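Local coordinates for putative methyl-accepting chemotaxis protein (Salmonella enterica subsp. enterica serovar Typhimurium str. LT2, PDB 6DB1) that probably senses chemical signals through its N-terminal ligand-binding domain, as a chemoreceptor that directs bacterial chemotaxis, at the interface of chains A and B. Coordinates in Å, arbitrary orientation; residue numbers count along the deposited sequence, not the author numbering. Chains: chain A/B, Putative methyl-accepting chemotaxis protein.

The interface of chains A and B. Residues chain A 28, 132-133, 136; chain B 32-33.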
loop_
_atom_site.group_PDB
_atom_site.type_symbol
_atom_site.label_atom_id
_atom_site.label_comp_id
_atom_site.label_asym_id
_atom_site.label_seq_id
_atom_site.Cartn_x
_atom_site.Cartn_y
_atom_site.Cartn_z
ATOM N N ASN A 28 2.900 -0.368 -4.157
ATOM C CA ASN A 28 3.177 -0.922 -2.821
ATOM C C ASN A 28 2.315 -2.170 -2.593
ATOM O O ASN A 28 2.777 -3.194 -2.082
ATOM C CB ASN A 28 2.914 0.151 -1.767
ATOM C CG ASN A 28 3.736 -0.014 -0.512
ATOM O OD1 ASN A 28 4.173 -1.110 -0.180
ATOM N ND2 ASN A 28 3.969 1.087 0.177
ATOM N N ALA A 132 8.562 6.320 0.242
ATOM C CA ALA A 132 7.118 6.438 0.114
ATOM C C ALA A 132 6.577 7.327 1.242
ATOM O O ALA A 132 5.652 8.089 1.013
ATOM C CB ALA A 132 6.456 5.077 0.107
ATOM N N GLU A 133 7.166 7.226 2.438
ATOM C CA GLU A 133 6.759 8.067 3.577
ATOM C C GLU A 133 7.061 9.535 3.277
ATOM O O GLU A 133 6.259 10.417 3.552
ATOM C CB GLU A 133 7.510 7.680 4.856
ATOM C CG GLU A 133 7.161 6.301 5.388
ATOM C CD GLU A 133 6.331 6.261 6.663
ATOM O OE1 GLU A 133 5.976 7.336 7.169
ATOM O OE2 GLU A 133 6.020 5.139 7.125
ATOM N N SER A 136 4.375 10.676 0.799
ATOM C CA SER A 136 3.053 10.838 1.372
ATOM C C SER A 136 3.014 12.085 2.260
ATOM O O SER A 136 2.040 12.825 2.221
ATOM C CB SER A 136 2.619 9.607 2.130
ATOM O OG SER A 136 3.457 9.381 3.252
ATOM N N PHE B 32 -1.159 1.782 3.907
ATOM C CA PHE B 32 0.175 1.270 3.615
ATOM C C PHE B 32 1.177 1.827 4.620
ATOM O O PHE B 32 2.074 1.116 4.995
ATOM C CB PHE B 32 0.571 1.519 2.154
ATOM C CG PHE B 32 -0.208 0.653 1.199
ATOM C CD1 PHE B 32 0.077 -0.700 1.086
ATOM C CD2 PHE B 32 -1.268 1.167 0.467
ATOM C CE1 PHE B 32 -0.672 -1.516 0.255
ATOM C CE2 PHE B 32 -2.009 0.352 -0.372
ATOM C CZ PHE B 32 -1.716 -0.986 -0.467
ATOM N N ARG B 33 1.039 3.073 5.049
ATOM C CA ARG B 33 1.972 3.612 6.030
ATOM C C ARG B 33 1.867 2.773 7.315
ATOM O O ARG B 33 2.876 2.432 7.932
ATOM C CB ARG B 33 1.676 5.080 6.368
ATOM C CG ARG B 33 1.714 6.056 5.197
ATOM C CD ARG B 33 3.090 6.318 4.603
ATOM N NE ARG B 33 3.694 5.150 3.971
ATOM C CZ ARG B 33 3.434 4.745 2.724
ATOM N NH1 ARG B 33 4.021 3.663 2.235
ATOM N NH2 ARG B 33 2.569 5.416 1.988
HETATM O O HOH W 1 6.163 3.552 4.387
#
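B:Arg33 of one subunit lies against A:Asn28, A:Ala132, A:Glu133 and A:Ser136 of the other in a helix-to-helix, largely polar patch between two copies of the ligand-binding domain. It helps hold the pair together; chemoreceptors of this family work as dimers, so the interface may be biological, although it is not an exact two-fold and the structure alone does not prove it. The arginine dominates the patch, with 65 Å² of its surface hidden by chain A. Bends at chi2 and chi3 (65°) fold its chain, which brings the guanidinium over the helix carrying A:Ala132 and A:Glu133. One face of the group is turned toward the backbone there, and the A:Ala132 methyl CB sits 3.5 Å from B:Arg33 NH1. The carboxylate of A:Glu133 stands at the guanidinium edge, with OE2 in its plane, while the two flat groups are turned 64° apart. Their salt bridge is long, 3.9 Å from B:Arg33 NE to A:Glu133 OE2, and a water reinforces it. Both NE and NH1 of the arginine hydrogen-bond to this water at 3.0 Å, and it links to A:Glu133 OE2 at 3.2 Å. Such a pincer would help fix the rotation of the guanidinium, and the nearby positive charge probably stabilises the carboxylate in its ionised form. Against the arginine chain, the A:Ser136 hydroxyl OG lies 3.4 Å from the B:Arg33 methylene CD. That hydroxyl is turned back on its own helix by chi1 of 64°, bonding to the backbone O of A:Glu133 at 3.0 Å. On the other flank, the A:Asn28 amide nitrogen ND2 comes 3.3 Å from B:Arg33 NH1, a close approach rather than a bond. The same asparagine lays its CB over one face of the B:Phe32 ring, toward the rim, with CB and CG each 4.1 Å from CD1 and amide and ring nearly parallel. Within the helical-bundle fold, helix 13-46 of chain B packs beside helices 13-46 and 110-144 of chain A.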